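Local coordinates for protein aldose 1-epimerase (PDB 3NRE) that probably interconverts the alpha and beta anomers of aldose sugars such as galactose or glucose, at residues F121-A125 with D126-V130; F236-D239 with P240-K244; E77-A80 with H81-G85; F49-V52 with P53-R57. All coordinates share one frame; numbering follows the deposited sequence. Where two conformers were deposited one is given.

All four contacts are local, each made where the chain turns back or bends. Contact 4 is the innermost, its centre about 7 Å from that of the chain, and is held by apolar packing round a cis proline. Contact 3 is a buried loop beside it, rich in polar groups; the two touch through the Asp79–Arg57 salt bridge and through Asn56 and His84, which both reach a bound glycol fragment, probably from the crystallisation liquor. Contact 1 is a partly buried hairpin end, apolar on one face and polar on the other. Contact 2 lies at the surface, where polar turn bonds and water dominate. Contacts 2 and 4 each start from a strand of one antiparallel sheet; contact 1 lies in another.

Contact 1. Residues F121-A125 with D126-V130; sequences FHLTA and DTLTV
A tight beta hairpin joins strands 114-123 and 127-136, with Phe121 facing Val130 and Leu123 facing Leu128 as antiparallel non-hydrogen-bonded pairs. Between them, His122 and Thr129 form the hydrogen-bonded pair: His122 N reaches Thr129 O at 2.8 Å and Thr129 N returns to His122 O at 2.8 Å. Nearer the turn, Thr124 N gives Thr127 O an almost straight bond of 2.9 Å (170°). With its hydroxyl set between backbone N and carbonyl carbon (chi1 66°), Thr124 turns OG1 back over the turn, where it takes a weak bond from Thr127 N at 3.2 Å. Asp126 serves the neighbouring threonine: in the Thr127 conformer described, OG1 donates to Asp126 OD1 over 2.8 Å, arriving from above the carboxylate plane. With the carboxylate gone, as in an alanine, the Thr127 hydroxyl would probably lose this acceptor and turn more freely, and Arg287 would lose a neighbouring acid. On the apolar face, Val130 lies alongside Phe121, its CG2 3.8 Å from ring atom CD2, while CG1 sits over a ring face. Leu123 CD2 rests against Leu128 CB at 4.0 Å. Phe121, Leu123 and Leu128 suit this face because they pack on strands 12-17 and 22-28, and Val130 because it fits the Phe121 ring; the hydroxyl and carboxylate groups instead serve the backbone and each other at the turn.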
loop_
_atom_site.group_PDB
_atom_site.type_symbol
_atom_site.label_atom_id
_atom_site.label_comp_id
_atom_site.label_asym_id
_atom_site.label_seq_id
_atom_site.Cartn_x
_atom_site.Cartn_y
_atom_site.Cartn_z
ATOM N N PHE A 121 11.487 -4.319 -8.233
ATOM C CA PHE A 121 10.451 -5.248 -8.664
ATOM C C PHE A 121 11.155 -6.458 -9.273
ATOM O O PHE A 121 12.080 -6.279 -10.047
ATOM C CB PHE A 121 9.597 -4.580 -9.760
ATOM C CG PHE A 121 8.890 -3.315 -9.322
ATOM C CD1 PHE A 121 9.537 -2.100 -9.341
ATOM C CD2 PHE A 121 7.556 -3.355 -8.936
ATOM C CE1 PHE A 121 8.897 -0.930 -8.932
ATOM C CE2 PHE A 121 6.899 -2.202 -8.547
ATOM C CZ PHE A 121 7.570 -0.988 -8.579
ATOM N N HIS A 122 10.657 -7.658 -8.992
ATOM C CA HIS A 122 11.180 -8.884 -9.578
ATOM C C HIS A 122 10.067 -9.869 -9.914
ATOM O O HIS A 122 9.134 -10.039 -9.132
ATOM C CB HIS A 122 12.181 -9.483 -8.615
ATOM C CG HIS A 122 12.940 -10.643 -9.165
ATOM N ND1 HIS A 122 12.842 -11.910 -8.633
ATOM C CD2 HIS A 122 13.807 -10.735 -10.206
ATOM C CE1 HIS A 122 13.621 -12.734 -9.319
ATOM N NE2 HIS A 122 14.220 -12.043 -10.273
ATOM N N LEU A 123 10.165 -10.514 -11.086
ATOM C CA LEU A 123 9.181 -11.509 -11.518
ATOM C C LEU A 123 9.853 -12.841 -11.644
ATOM O O LEU A 123 10.944 -12.922 -12.207
ATOM C CB LEU A 123 8.608 -11.178 -12.897
ATOM C CG LEU A 123 7.440 -10.242 -13.000
ATOM C CD1 LEU A 123 6.959 -10.219 -14.453
ATOM C CD2 LEU A 123 6.299 -10.666 -12.054
ATOM N N THR A 124 9.211 -13.877 -11.113
ATOM C CA THR A 124 9.535 -15.250 -11.492
ATOM C C THR A 124 8.315 -15.793 -12.225
ATOM O O THR A 124 7.445 -15.022 -12.600
ATOM C CB THR A 124 9.863 -16.112 -10.284
ATOM O OG1 THR A 124 8.682 -16.240 -9.480
ATOM C CG2 THR A 124 11.025 -15.510 -9.491
ATOM N N ALA A 125 8.235 -17.103 -12.468
ATOM C CA ALA A 125 7.105 -17.601 -13.255
ATOM C C ALA A 125 5.748 -17.498 -12.518
ATOM O O ALA A 125 4.683 -17.523 -13.172
ATOM C CB ALA A 125 7.364 -19.031 -13.741
ATOM N N ASP A 126 5.763 -17.409 -11.182
ATOM C CA ASP A 126 4.507 -17.287 -10.442
ATOM C C ASP A 126 4.466 -16.194 -9.365
ATOM O O ASP A 126 3.438 -16.051 -8.722
ATOM C CB ASP A 126 4.136 -18.635 -9.811
ATOM C CG ASP A 126 5.158 -19.091 -8.754
ATOM O OD1 ASP A 126 6.191 -18.400 -8.580
ATOM O OD2 ASP A 126 4.912 -20.121 -8.089
ATOM N N THR A 127 5.555 -15.454 -9.158
ATOM C CA THR A 127 5.629 -14.508 -8.069
ATOM C C THR A 127 6.220 -13.152 -8.482
ATOM O O THR A 127 7.243 -13.087 -9.160
ATOM C CB THR A 127 6.507 -15.054 -6.880
ATOM O OG1 THR A 127 6.193 -16.429 -6.590
ATOM C CG2 THR A 127 6.314 -14.219 -5.634
ATOM N N LEU A 128 5.591 -12.102 -7.996
ATOM C CA LEU A 128 6.085 -10.736 -8.073
ATOM C C LEU A 128 6.593 -10.362 -6.676
ATOM O O LEU A 128 5.855 -10.526 -5.690
ATOM C CB LEU A 128 4.933 -9.779 -8.392
ATOM C CG LEU A 128 5.247 -8.290 -8.206
ATOM C CD1 LEU A 128 6.394 -7.842 -9.115
ATOM C CD2 LEU A 128 3.990 -7.429 -8.410
ATOM N N THR A 129 7.844 -9.888 -6.600
ATOM C CA THR A 129 8.427 -9.393 -5.351
ATOM C C THR A 129 8.738 -7.895 -5.529
ATOM O O THR A 129 9.376 -7.475 -6.497
ATOM C CB THR A 129 9.717 -10.167 -4.971
ATOM O OG1 THR A 129 9.445 -11.578 -4.925
ATOM C CG2 THR A 129 10.265 -9.722 -3.613
ATOM N N VAL A 130 8.301 -7.097 -4.569
ATOM C CA VAL A 130 8.513 -5.659 -4.580
ATOM C C VAL A 130 9.156 -5.295 -3.241
ATOM O O VAL A 130 8.699 -5.766 -2.211
ATOM C CB VAL A 130 7.196 -4.861 -4.720
ATOM C CG1 VAL A 130 7.538 -3.386 -4.841
ATOM C CG2 VAL A 130 6.325 -5.340 -5.945
#

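Contact 2. Residues F236-D239 with P240-K244; sequences FVSD and PAFDK
After strand residues Phe236 and Val237 the backbone folds round Asp239 to Phe242 in a type I beta turn, in which Phe242 N donates to Asp239 O at 3.0 Å. That donor stands well above the carbonyl plane, 47° out of it, and Asp243 N adds a weak bond to the same oxygen. Proline suits the second position of the turn, since its ring holds phi near the required value and this position needs no N-H. Asp239 contributes a further hold through its side chain: in the conformer described, OD2 accepts a weak bond of Asx-turn kind from Ala241 N at 3.4 Å. Just before the turn, Ser238 extends OG toward the edge of the Phe242 ring, close to its plane and 3.3 Å from CD1. Carrying OG away from its own backbone N (chi1 -163°), this serine also meets a water at 2.7 Å, and that water donates to Asp243 OD2 at 2.5 Å. The phenyl rings meet more loosely: Phe242 CE1 comes to the edge of Phe236, 4.2 Å from CZ, and Trp199 packs edge-to-face with both. One face of Phe236 has Ser238 N 4.0 Å above it, toward the rim. Phe242 also lies next to a bound glycol fragment, probably from the crystallisation liquor. The chemistry thus divides the labour: one carbonyl oxygen gathers the turn, while a water joins serine and carboxylate and so ties the strand end to the loop that follows at this surface turn.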
loop_
_atom_site.group_PDB
_atom_site.type_symbol
_atom_site.label_atom_id
_atom_site.label_comp_id
_atom_site.label_asym_id
_atom_site.label_seq_id
_atom_site.Cartn_x
_atom_site.Cartn_y
_atom_site.Cartn_z
ATOM N N PHE A 236 -10.103 -1.262 1.617
ATOM C CA PHE A 236 -10.907 -0.268 0.952
ATOM C C PHE A 236 -11.884 -0.915 -0.028
ATOM O O PHE A 236 -11.474 -1.700 -0.886
ATOM C CB PHE A 236 -9.990 0.748 0.213
ATOM C CG PHE A 236 -10.765 1.830 -0.429
ATOM C CD1 PHE A 236 -11.560 2.638 0.344
ATOM C CD2 PHE A 236 -10.752 2.020 -1.778
ATOM C CE1 PHE A 236 -12.319 3.620 -0.220
ATOM C CE2 PHE A 236 -11.531 3.017 -2.376
ATOM C CZ PHE A 236 -12.299 3.826 -1.595
ATOM N N VAL A 237 -13.170 -0.583 0.115
ATOM C CA VAL A 237 -14.239 -0.840 -0.853
ATOM C C VAL A 237 -14.918 0.511 -1.019
ATOM O O VAL A 237 -15.282 1.166 -0.036
ATOM C CB VAL A 237 -15.277 -1.853 -0.378
ATOM C CG1 VAL A 237 -16.332 -2.088 -1.486
ATOM C CG2 VAL A 237 -14.593 -3.146 0.012
ATOM N N SER A 238 -15.090 0.930 -2.256
ATOM C CA SER A 238 -15.724 2.226 -2.528
ATOM C C SER A 238 -17.269 2.148 -2.543
ATOM O O SER A 238 -17.847 1.176 -2.076
ATOM C CB SER A 238 -15.098 2.795 -3.813
ATOM O OG SER A 238 -15.324 4.186 -3.971
ATOM N N ASP A 239 -17.965 3.173 -3.025
ATOM C CA ASP A 239 -19.445 3.157 -3.112
ATOM C C ASP A 239 -19.871 4.041 -4.270
ATOM O O ASP A 239 -19.223 5.077 -4.505
ATOM C CB ASP A 239 -20.074 3.690 -1.813
ATOM C CG ASP A 239 -21.625 3.671 -1.835
ATOM O OD1 ASP A 239 -22.221 2.675 -2.260
ATOM O OD2 ASP A 239 -22.245 4.655 -1.390
ATOM N N PRO A 240 -20.926 3.653 -5.002
ATOM C CA PRO A 240 -21.348 4.548 -6.084
ATOM C C PRO A 240 -21.745 5.974 -5.667
ATOM O O PRO A 240 -21.907 6.800 -6.562
ATOM C CB PRO A 240 -22.509 3.815 -6.732
ATOM C CG PRO A 240 -22.298 2.359 -6.415
ATOM C CD PRO A 240 -21.466 2.286 -5.158
ATOM N N ALA A 241 -21.836 6.272 -4.355
ATOM C CA ALA A 241 -21.981 7.671 -3.837
ATOM C C ALA A 241 -20.696 8.549 -3.713
ATOM O O ALA A 241 -20.813 9.774 -3.725
ATOM C CB ALA A 241 -22.724 7.664 -2.498
ATOM N N PHE A 242 -19.511 7.955 -3.549
ATOM C CA PHE A 242 -18.208 8.670 -3.519
ATOM C C PHE A 242 -17.519 8.568 -4.887
ATOM O O PHE A 242 -16.480 9.242 -5.153
ATOM C CB PHE A 242 -17.316 8.033 -2.400
ATOM C CG PHE A 242 -15.760 8.293 -2.481
ATOM C CD1 PHE A 242 -14.909 7.404 -3.177
ATOM C CD2 PHE A 242 -15.141 9.309 -1.714
ATOM C CE1 PHE A 242 -13.481 7.560 -3.221
ATOM C CE2 PHE A 242 -13.691 9.466 -1.737
ATOM C CZ PHE A 242 -12.872 8.587 -2.487
ATOM N N ASP A 243 -18.046 7.695 -5.758
ATOM C CA ASP A 243 -17.348 7.414 -7.016
ATOM C C ASP A 243 -18.413 6.943 -7.991
ATOM O O ASP A 243 -18.691 5.740 -8.101
ATOM C CB ASP A 243 -16.203 6.392 -6.773
ATOM C CG ASP A 243 -15.224 6.258 -7.965
ATOM O OD1 ASP A 243 -15.409 6.962 -9.012
ATOM O OD2 ASP A 243 -14.280 5.413 -7.865
ATOM N N LYS A 244 -19.032 7.909 -8.677
ATOM C CA LYS A 244 -20.173 7.616 -9.564
ATOM C C LYS A 244 -19.810 6.566 -10.627
ATOM O O LYS A 244 -20.682 5.808 -11.064
ATOM C CB LYS A 244 -20.750 8.895 -10.218
HETATM O O HOH W 1 -13.308 4.894 -5.661
#

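Contact 3. Residues E77-A80 with H81-G85; sequences EWDA and HYLHG
Asp79 and His81 are two residues apart in the irregular loop between strands 68-71 and 93-97, and the aspartate side chain can be followed outward from the bend they share. Its CB lies 3.8 Å from His81 O, and CG, carried away from the aspartate's own backbone N (chi1 -164°), passes that same oxygen at 3.5 Å. At the tip the two oxygens part company. OD1 accepts a hydrogen bond from the backbone N of His81 at 2.8 Å, fairly straight (160°) and meeting the carboxylate on its anti side, 35° out of plane; this is an Asx turn. OD1 also accepts a proton from a water at 2.5 Å, and this water bridges to ND1 of the His81 ring, while NE2 of that ring is bonded to Gly60 N. OD2 looks the other way, forming a salt bridge with Arg57 NE and coming 3.9 Å from Leu83 CD2. Aspartate suits the place because its short side chain can bend back onto the backbone and still offer a second oxygen to an arginine. The same Leu83 methyl presses on the indole of Trp78, whose CH2 is 3.3 Å away, a tight fit between side chains that cross at about a right angle. The other branch of Leu83, CD1, lies over the centre of the His84 ring at 3.5 Å. His84 NE2 and Arg57 both bond the glycol fragment, consistent with a pocket here that could take a sugar, as in the mutarotase family. One carboxylate therefore shapes the loop and holds Arg57 by a salt bridge, which probably balances its buried charge.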
loop_
_atom_site.group_PDB
_atom_site.type_symbol
_atom_site.label_atom_id
_atom_site.label_comp_id
_atom_site.label_asym_id
_atom_site.label_seq_id
_atom_site.Cartn_x
_atom_site.Cartn_y
_atom_site.Cartn_z
ATOM N N GLU A 77 -5.449 17.531 -3.273
ATOM C CA GLU A 77 -6.505 18.547 -3.189
ATOM C C GLU A 77 -7.751 18.027 -2.486
ATOM O O GLU A 77 -8.463 18.791 -1.838
ATOM C CB GLU A 77 -6.883 19.057 -4.591
ATOM C CG GLU A 77 -7.450 17.986 -5.513
ATOM N N TRP A 78 -7.986 16.723 -2.609
ATOM C CA TRP A 78 -9.211 16.088 -2.153
ATOM C C TRP A 78 -9.227 15.567 -0.713
ATOM O O TRP A 78 -10.242 14.986 -0.312
ATOM C CB TRP A 78 -9.575 14.925 -3.114
ATOM C CG TRP A 78 -8.511 13.927 -3.425
ATOM C CD1 TRP A 78 -7.676 13.935 -4.519
ATOM C CD2 TRP A 78 -8.180 12.737 -2.692
ATOM N NE1 TRP A 78 -6.851 12.871 -4.492
ATOM C CE2 TRP A 78 -7.138 12.092 -3.404
ATOM C CE3 TRP A 78 -8.661 12.151 -1.520
ATOM C CZ2 TRP A 78 -6.544 10.937 -2.964
ATOM C CZ3 TRP A 78 -8.056 10.946 -1.094
ATOM C CH2 TRP A 78 -7.044 10.359 -1.831
ATOM N N ASP A 79 -8.138 15.772 0.038
ATOM C CA ASP A 79 -8.040 15.320 1.452
ATOM C C ASP A 79 -7.393 16.451 2.284
ATOM O O ASP A 79 -6.338 17.017 1.883
ATOM C CB ASP A 79 -7.254 14.023 1.536
ATOM C CG ASP A 79 -7.431 13.270 2.881
ATOM O OD1 ASP A 79 -7.614 13.887 3.966
ATOM O OD2 ASP A 79 -7.517 12.028 2.817
ATOM N N ALA A 80 -8.024 16.808 3.404
ATOM C CA ALA A 80 -7.463 17.759 4.360
ATOM C C ALA A 80 -6.188 17.251 5.020
ATOM O O ALA A 80 -5.329 18.045 5.446
ATOM C CB ALA A 80 -8.488 18.164 5.454
ATOM N N HIS A 81 -6.057 15.938 5.098
ATOM C CA HIS A 81 -4.863 15.360 5.695
ATOM C C HIS A 81 -3.832 14.984 4.662
ATOM O O HIS A 81 -4.172 14.385 3.649
ATOM C CB HIS A 81 -5.196 14.105 6.518
ATOM C CG HIS A 81 -5.808 14.431 7.833
ATOM N ND1 HIS A 81 -7.155 14.700 7.977
ATOM C CD2 HIS A 81 -5.239 14.656 9.042
ATOM C CE1 HIS A 81 -7.382 15.055 9.230
ATOM N NE2 HIS A 81 -6.249 14.997 9.905
ATOM N N TYR A 82 -2.590 15.315 4.981
ATOM C CA TYR A 82 -1.434 14.733 4.309
ATOM C C TYR A 82 -1.624 13.228 4.317
ATOM O O TYR A 82 -1.947 12.637 5.365
ATOM C CB TYR A 82 -0.176 15.140 5.039
ATOM C CG TYR A 82 1.104 14.556 4.479
ATOM C CD1 TYR A 82 1.563 13.329 4.904
ATOM C CD2 TYR A 82 1.878 15.264 3.591
ATOM C CE1 TYR A 82 2.762 12.801 4.406
ATOM C CE2 TYR A 82 3.086 14.730 3.104
ATOM C CZ TYR A 82 3.507 13.526 3.539
ATOM O OH TYR A 82 4.739 13.008 3.110
ATOM N N LEU A 83 -1.468 12.609 3.143
ATOM C CA LEU A 83 -1.836 11.213 2.931
ATOM C C LEU A 83 -0.721 10.413 2.241
ATOM O O LEU A 83 -0.247 10.828 1.208
ATOM C CB LEU A 83 -3.124 11.238 2.083
ATOM C CG LEU A 83 -3.693 9.968 1.630
ATOM C CD1 LEU A 83 -4.122 9.043 2.837
ATOM C CD2 LEU A 83 -4.918 10.133 0.671
ATOM N N HIS A 84 -0.337 9.261 2.827
ATOM C CA HIS A 84 0.476 8.215 2.148
ATOM C C HIS A 84 1.858 8.670 1.736
ATOM O O HIS A 84 2.471 8.021 0.881
ATOM C CB HIS A 84 -0.255 7.719 0.896
ATOM C CG HIS A 84 -1.500 6.956 1.188
ATOM N ND1 HIS A 84 -1.638 6.151 2.297
ATOM C CD2 HIS A 84 -2.645 6.830 0.481
ATOM C CE1 HIS A 84 -2.824 5.584 2.269
ATOM N NE2 HIS A 84 -3.463 5.978 1.179
ATOM N N GLY A 85 2.380 9.722 2.369
ATOM C CA GLY A 85 3.735 10.142 2.043
ATOM C C GLY A 85 3.842 10.894 0.724
ATOM O O GLY A 85 2.867 11.443 0.228
HETATM O O HOH W 2 -3.800 15.954 1.415
HETATM O O HOH W 3 -9.017 13.797 6.016
#

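Contact 4. Residues F49-V52 with P53-R57; sequences FPLV and PFANR
Leu51 overlaps Ala55 across a sharp bend at the end of strand 48-51: its CD1 methyl lies 3.5 Å from Ala55 CB, and Leu51 CB lies 4.0 Å from Ala55 CB. Alanine fits because the leucine chain leaves little room on that side, while Ala55 N is bonded to His258. Between them, Val52 and Pro53 share a cis peptide bond that brings their CA atoms to 3.0 Å. Val52, its CG2 anti to the backbone N, presses this methyl on Pro53 CA at 3.4 Å, closer than ordinary van der Waals contact. Were the proline replaced by an alanine, the cis bond would probably give way to trans, swinging the following loop out of position and leaving Phe144 and Tyr115 without the ring they pack on. Further on, Asn56 OD1 takes Arg57 N at 2.9 Å and, weakly, Arg57 NH1 at 3.3 Å, which holds the amide in place; ND2 and NH1 both grip the glycol fragment. The buried Phe54 O finds no hydrogen-bonding partner in the model, a cost this kinked backbone bears. Apolar packing and a cis proline help fix the bend, together with backbone bonds to Asp86 and Gly145, and the bend delivers polar side chains to what is probably the sugar pocket.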
loop_
_atom_site.group_PDB
_atom_site.type_symbol
_atom_site.label_atom_id
_atom_site.label_comp_id
_atom_site.label_asym_id
_atom_site.label_seq_id
_atom_site.Cartn_x
_atom_site.Cartn_y
_atom_site.Cartn_z
ATOM N N PHE A 49 0.334 1.566 -5.582
ATOM C CA PHE A 49 1.309 2.619 -5.342
ATOM C C PHE A 49 2.012 2.414 -4.021
ATOM O O PHE A 49 1.446 1.779 -3.120
ATOM C CB PHE A 49 0.686 4.037 -5.468
ATOM C CG PHE A 49 -0.476 4.342 -4.556
ATOM C CD1 PHE A 49 -0.270 4.775 -3.262
ATOM C CD2 PHE A 49 -1.811 4.360 -5.050
ATOM C CE1 PHE A 49 -1.275 5.179 -2.458
ATOM C CE2 PHE A 49 -2.848 4.703 -4.209
ATOM C CZ PHE A 49 -2.583 5.123 -2.905
ATOM N N PRO A 50 3.234 2.935 -3.896
ATOM C CA PRO A 50 4.043 2.743 -2.700
ATOM C C PRO A 50 3.693 3.782 -1.675
ATOM O O PRO A 50 3.202 4.885 -2.014
ATOM C CB PRO A 50 5.466 2.970 -3.197
ATOM C CG PRO A 50 5.300 3.981 -4.311
ATOM C CD PRO A 50 4.002 3.575 -4.985
ATOM N N LEU A 51 3.883 3.406 -0.413
ATOM C CA LEU A 51 3.647 4.308 0.708
ATOM C C LEU A 51 4.993 4.574 1.401
ATOM O O LEU A 51 5.577 3.655 1.995
ATOM C CB LEU A 51 2.643 3.626 1.688
ATOM C CG LEU A 51 1.351 3.070 1.027
ATOM C CD1 LEU A 51 0.486 2.308 2.043
ATOM C CD2 LEU A 51 0.544 4.158 0.332
ATOM N N VAL A 52 5.498 5.798 1.270
ATOM C CA VAL A 52 6.783 6.202 1.874
ATOM C C VAL A 52 6.773 7.722 1.995
ATOM O O VAL A 52 6.399 8.426 1.052
ATOM C CB VAL A 52 7.959 5.703 0.982
ATOM C CG1 VAL A 52 7.890 6.306 -0.484
ATOM C CG2 VAL A 52 9.264 6.070 1.609
ATOM N N PRO A 53 7.155 8.282 3.165
ATOM C CA PRO A 53 7.866 7.657 4.281
ATOM C C PRO A 53 6.975 7.175 5.428
ATOM O O PRO A 53 7.468 6.857 6.513
ATOM C CB PRO A 53 8.762 8.802 4.752
ATOM C CG PRO A 53 7.894 10.010 4.578
ATOM C CD PRO A 53 7.229 9.742 3.234
ATOM N N PHE A 54 5.673 7.111 5.201
ATOM C CA PHE A 54 4.742 6.367 6.067
ATOM C C PHE A 54 3.445 6.214 5.343
ATOM O O PHE A 54 3.266 6.765 4.244
ATOM C CB PHE A 54 4.535 7.038 7.435
ATOM C CG PHE A 54 4.042 8.437 7.359
ATOM C CD1 PHE A 54 2.703 8.709 7.342
ATOM C CD2 PHE A 54 4.922 9.497 7.414
ATOM C CE1 PHE A 54 2.251 10.017 7.314
ATOM C CE2 PHE A 54 4.478 10.810 7.385
ATOM C CZ PHE A 54 3.134 11.071 7.328
ATOM N N ALA A 55 2.555 5.404 5.887
ATOM C CA ALA A 55 1.283 5.140 5.235
ATOM C C ALA A 55 0.155 5.893 5.929
ATOM O O ALA A 55 0.211 6.161 7.152
ATOM C CB ALA A 55 0.971 3.660 5.282
ATOM N N ASN A 56 -0.887 6.203 5.164
ATOM C CA ASN A 56 -2.152 6.721 5.658
ATOM C C ASN A 56 -1.957 8.171 6.164
ATOM O O ASN A 56 -1.180 8.928 5.583
ATOM C CB ASN A 56 -2.850 5.733 6.669
ATOM C CG ASN A 56 -4.356 5.801 6.609
ATOM O OD1 ASN A 56 -4.942 6.750 7.127
ATOM N ND2 ASN A 56 -4.987 4.861 5.925
ATOM N N ARG A 57 -2.708 8.567 7.182
ATOM C CA ARG A 57 -2.791 9.947 7.631
ATOM C C ARG A 57 -2.315 10.063 9.078
ATOM O O ARG A 57 -2.414 9.081 9.821
ATOM C CB ARG A 57 -4.268 10.340 7.641
ATOM C CG ARG A 57 -4.976 10.223 6.274
ATOM C CD ARG A 57 -6.446 10.408 6.341
ATOM N NE ARG A 57 -7.044 10.306 4.983
ATOM C CZ ARG A 57 -7.329 9.176 4.348
ATOM N NH1 ARG A 57 -7.131 8.001 4.934
ATOM N NH2 ARG A 57 -7.826 9.250 3.104
#